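Local structure of variant surface glycoprotein MITat 1.13 (Trypanosoma brucei, 6Z8H) at residues E64-A75 against L368-L379; G134-L145 against V216-L226. The protein probably forms, as a GPI-anchored glycoprotein, part of the dense surface coat whose antigenic switching lets the trypanosome evade the immune response of its host. All coordinates share one frame; numbering follows the deposited sequence.

Contact 1. Residues E64-A75 against L368-L379; sequences EAYSKLVTAALA and LPQWGDAIARLL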
loop_
_atom_site.group_PDB
_atom_site.type_symbol
_atom_site.label_atom_id
_atom_site.label_comp_id
_atom_site.label_asym_id
_atom_site.label_seq_id
_atom_site.Cartn_x
_atom_site.Cartn_y
_atom_site.Cartn_z
ATOM N N GLU A 64 21.459 8.066 -7.532
ATOM C CA GLU A 64 22.315 9.232 -7.320
ATOM C C GLU A 64 23.789 8.871 -7.494
ATOM O O GLU A 64 24.557 9.613 -8.124
ATOM C CB GLU A 64 22.106 9.799 -5.920
ATOM C CG GLU A 64 22.938 11.018 -5.601
ATOM C CD GLU A 64 22.597 11.643 -4.264
ATOM O OE1 GLU A 64 21.496 12.218 -4.136
ATOM O OE2 GLU A 64 23.426 11.544 -3.331
ATOM N N ALA A 65 24.204 7.723 -6.961
ATOM C CA ALA A 65 25.601 7.339 -7.064
ATOM C C ALA A 65 25.996 7.149 -8.516
ATOM O O ALA A 65 27.091 7.558 -8.923
ATOM C CB ALA A 65 25.855 6.057 -6.278
ATOM N N TYR A 66 25.149 6.493 -9.305
ATOM C CA TYR A 66 25.496 6.245 -10.699
ATOM C C TYR A 66 25.588 7.547 -11.464
ATOM O O TYR A 66 26.476 7.719 -12.293
ATOM C CB TYR A 66 24.458 5.323 -11.343
ATOM C CG TYR A 66 24.780 4.973 -12.763
ATOM C CD1 TYR A 66 25.855 4.165 -13.076
ATOM C CD2 TYR A 66 24.027 5.479 -13.795
ATOM C CE1 TYR A 66 26.168 3.864 -14.388
ATOM C CE2 TYR A 66 24.302 5.168 -15.107
ATOM C CZ TYR A 66 25.394 4.374 -15.402
ATOM O OH TYR A 66 25.655 4.092 -16.720
ATOM N N SER A 67 24.659 8.463 -11.232
ATOM C CA SER A 67 24.758 9.754 -11.898
ATOM C C SER A 67 26.030 10.487 -11.518
ATOM O O SER A 67 26.660 11.117 -12.373
ATOM C CB SER A 67 23.524 10.588 -11.593
ATOM O OG SER A 67 22.442 10.045 -12.305
ATOM N N LYS A 68 26.414 10.369 -10.245
ATOM C CA LYS A 68 27.639 10.990 -9.681
ATOM C C LYS A 68 28.865 10.407 -10.395
ATOM O O LYS A 68 29.803 11.178 -10.672
ATOM C CB LYS A 68 27.713 10.749 -8.169
ATOM C CG LYS A 68 27.061 11.824 -7.310
ATOM C CD LYS A 68 27.692 11.978 -5.943
ATOM C CE LYS A 68 26.692 11.867 -4.813
ATOM N NZ LYS A 68 27.352 11.928 -3.488
ATOM N N LEU A 69 28.850 9.099 -10.683
ATOM C CA LEU A 69 29.965 8.410 -11.338
ATOM C C LEU A 69 30.076 8.847 -12.794
ATOM O O LEU A 69 31.173 9.104 -13.290
ATOM C CB LEU A 69 29.798 6.893 -11.272
ATOM C CG LEU A 69 30.034 6.207 -9.924
ATOM C CD1 LEU A 69 29.661 4.750 -10.012
ATOM C CD2 LEU A 69 31.501 6.368 -9.567
ATOM N N VAL A 70 28.953 8.896 -13.519
ATOM C CA VAL A 70 29.019 9.280 -14.929
ATOM C C VAL A 70 29.530 10.704 -15.058
ATOM O O VAL A 70 30.406 11.005 -15.887
ATOM C CB VAL A 70 27.655 9.091 -15.612
ATOM C CG1 VAL A 70 27.678 9.660 -17.018
ATOM C CG2 VAL A 70 27.271 7.637 -15.626
ATOM N N THR A 71 28.972 11.609 -14.256
ATOM C CA THR A 71 29.358 13.009 -14.330
ATOM C C THR A 71 30.828 13.185 -13.989
ATOM O O THR A 71 31.568 13.863 -14.703
ATOM C CB THR A 71 28.485 13.831 -13.384
ATOM O OG1 THR A 71 27.083 13.611 -13.661
ATOM C CG2 THR A 71 28.797 15.305 -13.481
ATOM N N ALA A 72 31.283 12.552 -12.917
ATOM C CA ALA A 72 32.687 12.655 -12.539
ATOM C C ALA A 72 33.600 12.022 -13.582
ATOM O O ALA A 72 34.690 12.534 -13.844
ATOM C CB ALA A 72 32.877 11.993 -11.167
ATOM N N ALA A 73 33.209 10.868 -14.129
ATOM C CA ALA A 73 34.026 10.220 -15.135
ATOM C C ALA A 73 34.232 11.125 -16.327
ATOM O O ALA A 73 35.297 11.092 -16.935
ATOM C CB ALA A 73 33.365 8.926 -15.582
ATOM N N LEU A 74 33.270 11.967 -16.663
ATOM C CA LEU A 74 33.433 12.860 -17.811
ATOM C C LEU A 74 34.294 14.060 -17.463
ATOM O O LEU A 74 35.115 14.493 -18.281
ATOM C CB LEU A 74 32.058 13.368 -18.239
ATOM C CG LEU A 74 31.791 13.554 -19.714
ATOM C CD1 LEU A 74 31.622 12.143 -20.312
ATOM C CD2 LEU A 74 30.566 14.408 -19.922
ATOM N N ALA A 75 34.132 14.585 -16.250
ATOM C CA ALA A 75 34.771 15.838 -15.866
ATOM C C ALA A 75 36.172 15.693 -15.286
ATOM O O ALA A 75 36.949 16.640 -15.382
ATOM C CB ALA A 75 33.910 16.547 -14.822
ATOM N N LEU A 368 20.462 16.024 -9.667
ATOM C CA LEU A 368 20.456 15.507 -11.030
ATOM C C LEU A 368 20.322 16.584 -12.094
ATOM O O LEU A 368 21.008 16.479 -13.125
ATOM C CB LEU A 368 19.380 14.429 -11.177
ATOM C CG LEU A 368 19.139 13.872 -12.576
ATOM C CD1 LEU A 368 20.383 13.251 -13.138
ATOM C CD2 LEU A 368 17.946 12.900 -12.574
ATOM N N PRO A 369 19.441 17.579 -11.959
ATOM C CA PRO A 369 19.379 18.610 -13.011
ATOM C C PRO A 369 20.711 19.311 -13.239
ATOM O O PRO A 369 21.077 19.599 -14.383
ATOM C CB PRO A 369 18.243 19.551 -12.547
ATOM C CG PRO A 369 17.424 18.721 -11.576
ATOM C CD PRO A 369 18.447 17.807 -10.897
ATOM N N GLN A 370 21.460 19.570 -12.175
ATOM C CA GLN A 370 22.760 20.215 -12.323
ATOM C C GLN A 370 23.798 19.263 -12.914
ATOM O O GLN A 370 24.631 19.678 -13.731
ATOM C CB GLN A 370 23.224 20.797 -10.986
ATOM C CG GLN A 370 22.412 22.013 -10.572
ATOM C CD GLN A 370 22.652 22.436 -9.147
ATOM O OE1 GLN A 370 22.437 21.661 -8.209
ATOM N NE2 GLN A 370 23.083 23.675 -8.968
ATOM N N TRP A 371 23.760 17.982 -12.550
ATOM C CA TRP A 371 24.703 17.023 -13.123
ATOM C C TRP A 371 24.444 16.816 -14.614
ATOM O O TRP A 371 25.385 16.772 -15.415
ATOM C CB TRP A 371 24.598 15.702 -12.374
ATOM C CG TRP A 371 24.940 15.841 -10.924
ATOM C CD1 TRP A 371 25.774 16.769 -10.367
ATOM C CD2 TRP A 371 24.464 15.032 -9.842
ATOM N NE1 TRP A 371 25.858 16.577 -9.005
ATOM C CE2 TRP A 371 25.058 15.519 -8.659
ATOM C CE3 TRP A 371 23.582 13.955 -9.758
ATOM C CZ2 TRP A 371 24.803 14.963 -7.408
ATOM C CZ3 TRP A 371 23.321 13.406 -8.514
ATOM C CH2 TRP A 371 23.935 13.909 -7.351
ATOM N N GLY A 372 23.176 16.682 -15.001
ATOM C CA GLY A 372 22.844 16.597 -16.413
ATOM C C GLY A 372 23.282 17.814 -17.199
ATOM O O GLY A 372 23.810 17.683 -18.311
ATOM N N ASP A 373 23.002 19.014 -16.667
ATOM C CA ASP A 373 23.459 20.245 -17.305
ATOM C C ASP A 373 24.974 20.225 -17.456
ATOM O O ASP A 373 25.518 20.605 -18.502
ATOM C CB ASP A 373 23.036 21.444 -16.452
ATOM C CG ASP A 373 23.123 22.754 -17.174
ATOM O OD1 ASP A 373 23.302 22.756 -18.401
ATOM O OD2 ASP A 373 22.961 23.804 -16.521
ATOM N N ALA A 374 25.679 19.786 -16.410
ATOM C CA ALA A 374 27.129 19.725 -16.484
ATOM C C ALA A 374 27.580 18.793 -17.600
ATOM O O ALA A 374 28.538 19.093 -18.325
ATOM C CB ALA A 374 27.710 19.283 -15.145
ATOM N N ILE A 375 26.933 17.635 -17.729
ATOM C CA ILE A 375 27.320 16.686 -18.770
ATOM C C ILE A 375 27.159 17.326 -20.148
ATOM O O ILE A 375 28.031 17.220 -21.014
ATOM C CB ILE A 375 26.498 15.390 -18.629
ATOM C CG1 ILE A 375 26.884 14.640 -17.348
ATOM C CG2 ILE A 375 26.662 14.506 -19.850
ATOM C CD1 ILE A 375 26.095 13.378 -17.089
ATOM N N ALA A 376 26.020 17.969 -20.390
ATOM C CA ALA A 376 25.835 18.623 -21.676
ATOM C C ALA A 376 26.916 19.669 -21.919
ATOM O O ALA A 376 27.446 19.783 -23.032
ATOM C CB ALA A 376 24.437 19.244 -21.721
ATOM N N ARG A 377 27.242 20.455 -20.893
ATOM C CA ARG A 377 28.204 21.542 -21.050
ATOM C C ARG A 377 29.608 20.998 -21.276
ATOM O O ARG A 377 30.368 21.535 -22.096
ATOM C CB ARG A 377 28.138 22.463 -19.829
ATOM C CG ARG A 377 26.830 23.251 -19.731
ATOM C CD ARG A 377 26.614 23.949 -18.367
ATOM N NE ARG A 377 25.461 24.839 -18.442
ATOM C CZ ARG A 377 25.532 26.150 -18.681
ATOM N NH1 ARG A 377 26.697 26.762 -18.808
ATOM N NH2 ARG A 377 24.438 26.869 -18.781
ATOM N N LEU A 378 29.944 19.900 -20.587
ATOM C CA LEU A 378 31.251 19.274 -20.770
ATOM C C LEU A 378 31.389 18.689 -22.174
ATOM O O LEU A 378 32.469 18.759 -22.780
ATOM C CB LEU A 378 31.468 18.174 -19.725
ATOM C CG LEU A 378 31.700 18.674 -18.304
ATOM C CD1 LEU A 378 31.330 17.607 -17.292
ATOM C CD2 LEU A 378 33.136 19.125 -18.124
ATOM N N LEU A 379 30.327 18.070 -22.696
ATOM C CA LEU A 379 30.414 17.520 -24.043
ATOM C C LEU A 379 30.455 18.636 -25.080
ATOM O O LEU A 379 31.159 18.532 -26.097
ATOM C CB LEU A 379 29.256 16.557 -24.289
ATOM C CG LEU A 379 29.214 15.284 -23.437
ATOM C CD1 LEU A 379 27.913 14.578 -23.624
ATOM C CD2 LEU A 379 30.366 14.376 -23.798
#
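Trp371, a knob-into-hole residue, sets its indole among Glu64, Ser67, Lys68 and Thr71, joining the end of the long helix 34-75 to the last modelled helix, 368-383. The two short axes run in the same direction, 9.8 Å apart and inclined by 25°, and no hydrogen bond links them, so side-chain packing does the work. The indole's contacts come first. CG of Lys68 lies over one face of the six-membered ring in a CH-pi contact, 4.1 Å from its centroid, while CG of Glu64 meets the ring edge, 3.5 Å from Trp371 CH2. Long aliphatic stems suit these two places, because they put methylenes against the indole and let their charged ends pair loosely, over a long distance. With CG of Glu64 anti to its backbone N (chi1 -180°), the stem extends past that edge.

Apolar contacts continue toward the C-terminal ends. CD2 of Leu74 lies 3.9 Å from Leu379 CG and also touches CG2 of Ile375 and CB of Leu378; one methyl of the branched Leu74 side chain thus meets three residues. Small Ala75 lets Leu378 CD1 approach its CB to 3.7 Å. Leu379 of the second subunit also packs on Leu74, which places this layer at the dimer interface.

The buried hydroxyl of Thr71 is satisfied within its own helix: OG1 bonds to Ser67 O at 2.8 Å, yet lies 3.6 Å from Ile375 CD1.

Contact 2. Residues G134-L145 against V216-L226; sequences GEAKIEFGGTDL and VEANTHLTLGL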
loop_
_atom_site.group_PDB
_atom_site.type_symbol
_atom_site.label_atom_id
_atom_site.label_comp_id
_atom_site.label_asym_id
_atom_site.label_seq_id
_atom_site.Cartn_x
_atom_site.Cartn_y
_atom_site.Cartn_z
ATOM N N GLY A 134 -24.483 -8.419 24.827
ATOM C CA GLY A 134 -25.432 -8.064 25.873
ATOM C C GLY A 134 -26.593 -9.043 26.014
ATOM O O GLY A 134 -26.584 -10.181 25.521
ATOM N N GLU A 135 -27.652 -8.548 26.653
ATOM C CA GLU A 135 -28.755 -9.422 27.053
ATOM C C GLU A 135 -30.039 -8.619 27.202
ATOM O O GLU A 135 -30.032 -7.390 27.343
ATOM C CB GLU A 135 -28.419 -10.239 28.318
ATOM C CG GLU A 135 -27.939 -9.416 29.464
ATOM C CD GLU A 135 -27.262 -10.248 30.572
ATOM O OE1 GLU A 135 -27.336 -11.509 30.577
ATOM O OE2 GLU A 135 -26.631 -9.613 31.442
ATOM N N ALA A 136 -31.146 -9.353 27.177
ATOM C CA ALA A 136 -32.457 -8.850 27.571
ATOM C C ALA A 136 -32.857 -9.624 28.808
ATOM O O ALA A 136 -32.869 -10.849 28.771
ATOM C CB ALA A 136 -33.468 -9.114 26.467
ATOM N N LYS A 137 -33.170 -8.921 29.887
ATOM C CA LYS A 137 -33.541 -9.584 31.134
ATOM C C LYS A 137 -34.914 -9.086 31.563
ATOM O O LYS A 137 -35.065 -7.915 31.919
ATOM C CB LYS A 137 -32.491 -9.338 32.212
ATOM C CG LYS A 137 -32.699 -10.158 33.483
ATOM C CD LYS A 137 -31.478 -10.040 34.414
ATOM C CE LYS A 137 -31.903 -9.487 35.761
ATOM N NZ LYS A 137 -31.312 -10.276 36.875
ATOM N N ILE A 138 -35.900 -9.966 31.478
ATOM C CA ILE A 138 -37.243 -9.692 31.977
ATOM C C ILE A 138 -37.337 -10.136 33.426
ATOM O O ILE A 138 -36.987 -11.274 33.761
ATOM C CB ILE A 138 -38.293 -10.417 31.123
ATOM C CG1 ILE A 138 -38.290 -9.876 29.699
ATOM C CG2 ILE A 138 -39.681 -10.317 31.800
ATOM C CD1 ILE A 138 -39.012 -10.765 28.713
ATOM N N GLU A 139 -37.808 -9.235 34.286
ATOM C CA GLU A 139 -38.195 -9.562 35.654
ATOM C C GLU A 139 -39.680 -9.259 35.769
ATOM O O GLU A 139 -40.088 -8.096 35.720
ATOM C CB GLU A 139 -37.394 -8.735 36.650
ATOM C CG GLU A 139 -35.895 -8.743 36.420
ATOM C CD GLU A 139 -35.194 -7.772 37.344
ATOM O OE1 GLU A 139 -35.905 -7.060 38.086
ATOM O OE2 GLU A 139 -33.946 -7.731 37.333
ATOM N N PHE A 140 -40.487 -10.300 35.898
ATOM C CA PHE A 140 -41.934 -10.109 35.844
ATOM C C PHE A 140 -42.515 -9.302 37.003
ATOM O O PHE A 140 -43.650 -8.826 36.878
ATOM C CB PHE A 140 -42.606 -11.459 35.681
ATOM C CG PHE A 140 -42.620 -11.955 34.262
ATOM C CD1 PHE A 140 -43.478 -11.393 33.325
ATOM C CD2 PHE A 140 -41.764 -12.962 33.859
ATOM C CE1 PHE A 140 -43.510 -11.848 32.030
ATOM C CE2 PHE A 140 -41.782 -13.420 32.565
ATOM C CZ PHE A 140 -42.654 -12.861 31.642
ATOM N N GLY A 141 -41.754 -9.058 38.071
ATOM C CA GLY A 141 -42.110 -8.064 39.061
ATOM C C GLY A 141 -42.719 -8.594 40.352
ATOM O O GLY A 141 -42.628 -7.912 41.377
ATOM N N GLY A 142 -43.360 -9.770 40.332
ATOM C CA GLY A 142 -43.944 -10.370 41.520
ATOM C C GLY A 142 -45.440 -10.194 41.676
ATOM O O GLY A 142 -46.020 -10.770 42.607
ATOM N N THR A 143 -46.082 -9.410 40.821
ATOM C CA THR A 143 -47.514 -9.170 40.909
ATOM C C THR A 143 -48.309 -9.887 39.834
ATOM O O THR A 143 -49.359 -10.470 40.139
ATOM C CB THR A 143 -47.791 -7.665 40.831
ATOM O OG1 THR A 143 -47.151 -7.004 41.931
ATOM C CG2 THR A 143 -49.288 -7.391 40.879
ATOM N N ASP A 144 -47.834 -9.865 38.586
ATOM C CA ASP A 144 -48.547 -10.522 37.499
ATOM C C ASP A 144 -47.560 -10.837 36.379
ATOM O O ASP A 144 -46.371 -10.503 36.448
ATOM C CB ASP A 144 -49.709 -9.663 36.987
ATOM C CG ASP A 144 -49.277 -8.254 36.582
ATOM O OD1 ASP A 144 -48.126 -8.062 36.129
ATOM O OD2 ASP A 144 -50.091 -7.317 36.733
ATOM N N LEU A 145 -48.074 -11.501 35.342
ATOM C CA LEU A 145 -47.294 -11.840 34.153
ATOM C C LEU A 145 -47.610 -10.920 32.976
ATOM O O LEU A 145 -47.265 -11.245 31.828
ATOM C CB LEU A 145 -47.527 -13.298 33.744
ATOM C CG LEU A 145 -46.903 -14.464 34.523
ATOM C CD1 LEU A 145 -45.407 -14.525 34.272
ATOM C CD2 LEU A 145 -47.210 -14.428 36.019
ATOM N N VAL A 216 -43.089 -20.707 34.605
ATOM C CA VAL A 216 -42.874 -19.268 34.615
ATOM C C VAL A 216 -44.043 -18.585 35.307
ATOM O O VAL A 216 -45.210 -18.788 34.944
ATOM C CB VAL A 216 -42.683 -18.756 33.182
ATOM C CG1 VAL A 216 -42.710 -17.232 33.155
ATOM C CG2 VAL A 216 -41.378 -19.285 32.568
ATOM N N GLU A 217 -43.730 -17.765 36.305
ATOM C CA GLU A 217 -44.751 -17.110 37.112
ATOM C C GLU A 217 -44.324 -15.671 37.385
ATOM O O GLU A 217 -43.445 -15.121 36.716
ATOM C CB GLU A 217 -45.023 -17.953 38.366
ATOM C CG GLU A 217 -43.809 -18.252 39.206
ATOM C CD GLU A 217 -43.516 -17.172 40.224
ATOM O OE1 GLU A 217 -44.463 -16.643 40.830
ATOM O OE2 GLU A 217 -42.320 -16.830 40.377
ATOM N N ALA A 218 -44.965 -15.030 38.358
ATOM C CA ALA A 218 -44.863 -13.585 38.510
ATOM C C ALA A 218 -43.525 -13.132 39.070
ATOM O O ALA A 218 -43.137 -11.985 38.823
ATOM C CB ALA A 218 -45.997 -13.087 39.417
ATOM N N ASN A 219 -42.804 -13.997 39.783
ATOM C CA ASN A 219 -41.481 -13.659 40.288
ATOM C C ASN A 219 -40.377 -14.076 39.323
ATOM O O ASN A 219 -39.209 -13.968 39.676
ATOM C CB ASN A 219 -41.238 -14.305 41.652
ATOM C CG ASN A 219 -42.243 -13.863 42.673
ATOM O OD1 ASN A 219 -42.099 -12.799 43.281
ATOM N ND2 ASN A 219 -43.280 -14.665 42.862
ATOM N N THR A 220 -40.728 -14.602 38.153
ATOM C CA THR A 220 -39.747 -15.228 37.261
ATOM C C THR A 220 -38.812 -14.215 36.585
ATOM O O THR A 220 -39.226 -13.120 36.200
ATOM C CB THR A 220 -40.489 -16.074 36.210
ATOM O OG1 THR A 220 -41.148 -17.191 36.834
ATOM C CG2 THR A 220 -39.536 -16.623 35.138
ATOM N N HIS A 221 -37.523 -14.551 36.558
ATOM C CA HIS A 221 -36.530 -13.820 35.774
ATOM C C HIS A 221 -36.164 -14.646 34.549
ATOM O O HIS A 221 -35.749 -15.800 34.672
ATOM C CB HIS A 221 -35.268 -13.493 36.579
ATOM C CG HIS A 221 -35.485 -12.481 37.666
ATOM N ND1 HIS A 221 -34.447 -11.827 38.296
ATOM C CD2 HIS A 221 -36.622 -12.016 38.238
ATOM C CE1 HIS A 221 -34.935 -11.005 39.209
ATOM N NE2 HIS A 221 -36.251 -11.089 39.184
ATOM N N LEU A 222 -36.282 -14.040 33.370
ATOM C CA LEU A 222 -35.948 -14.687 32.105
ATOM C C LEU A 222 -34.918 -13.815 31.417
ATOM O O LEU A 222 -35.203 -12.648 31.147
ATOM C CB LEU A 222 -37.175 -14.798 31.203
ATOM C CG LEU A 222 -37.073 -15.401 29.798
ATOM C CD1 LEU A 222 -36.555 -16.808 29.811
ATOM C CD2 LEU A 222 -38.470 -15.357 29.157
ATOM N N THR A 223 -33.739 -14.372 31.167
ATOM C CA THR A 223 -32.612 -13.609 30.612
ATOM C C THR A 223 -32.149 -14.306 29.339
ATOM O O THR A 223 -31.894 -15.492 29.366
ATOM C CB THR A 223 -31.402 -13.475 31.523
ATOM O OG1 THR A 223 -31.825 -13.123 32.835
ATOM C CG2 THR A 223 -30.403 -12.466 31.011
ATOM N N LEU A 224 -32.128 -13.587 28.230
ATOM C CA LEU A 224 -31.620 -14.079 26.954
ATOM C C LEU A 224 -30.512 -13.159 26.459
ATOM O O LEU A 224 -30.693 -11.944 26.421
ATOM C CB LEU A 224 -32.748 -14.154 25.932
ATOM C CG LEU A 224 -33.969 -14.942 26.430
ATOM C CD1 LEU A 224 -35.077 -14.926 25.412
ATOM C CD2 LEU A 224 -33.555 -16.362 26.716
ATOM N N GLY A 225 -29.351 -13.747 26.150
ATOM C CA GLY A 225 -28.198 -12.988 25.727
ATOM C C GLY A 225 -27.546 -13.635 24.521
ATOM O O GLY A 225 -27.845 -14.774 24.135
ATOM N N LEU A 226 -26.634 -12.872 23.923
ATOM C CA LEU A 226 -25.875 -13.314 22.759
ATOM C C LEU A 226 -24.382 -13.196 23.032
ATOM O O LEU A 226 -23.888 -12.125 23.403
ATOM C CB LEU A 226 -26.247 -12.474 21.538
ATOM C CG LEU A 226 -25.420 -12.693 20.265
ATOM C CD1 LEU A 226 -25.510 -14.125 19.836
ATOM C CD2 LEU A 226 -25.929 -11.762 19.172
HETATM O O HOH W 1 -24.308 -11.560 26.447
#
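Glu139 and His221 face each other as a non-hydrogen-bonded pair of a five-stranded antiparallel sheet in which 135-139 and 221-229 are neighbours. CB of the glutamate lies 3.6 Å from His221 NE2; CG, anti to the carbonyl carbon (chi1 -50°), stands over the ring centre, 3.6 Å from the centroid; CD reaches His221 CE1 at 3.7 Å. The carboxylate is stacked on the imidazole, their planes 2° apart; OE1 stays 4.2 Å from His221 NE2, too far for a bond, and OE2 forms a salt bridge with Arg153 of the next strand. Two flat groups make this overlay possible.

Paired backbone bonds hold the register, among them Ala136 N to Leu224 O at 2.7 Å. Phe140 lies between Leu145 CD1 and Ile138 CG2, one over each face, and its CE2 touches Val216 CG1 at 4.0 Å. Gly142, whose N bonds to Ala218 O, has backbone angles that would press a CB against the preceding carbonyl O and near Asn219 OD1.

The chemistry divides the ladder: Lys137, Glu139, His221 and Thr223 give one face a polar character, whereas Ala136, Ile138, Leu222 and Leu224 make the other apolar, fit for packing against the second subunit, where Leu224 meets its counterpart.

How the contacts relate
The two contacts lie on opposite sides of the chain's centre, their own centres about 85 Å apart and their nearest atoms about 58 Å apart. They share no helix or strand. Along the sequence, 292 residues separate 64-75 from 368-379, and both segments of contact 2 fall in that interval; helix 78-129 leads from 64-75 to the sheet. Contact 1 thus joins two helices distant in sequence, whereas contact 2 pairs adjacent strands of a five-stranded antiparallel sheet. Both touch the second subunit, which places dimer contacts toward both ends of this elongated molecule, an arrangement consistent with the rod-like dimers of the variant surface glycoprotein family.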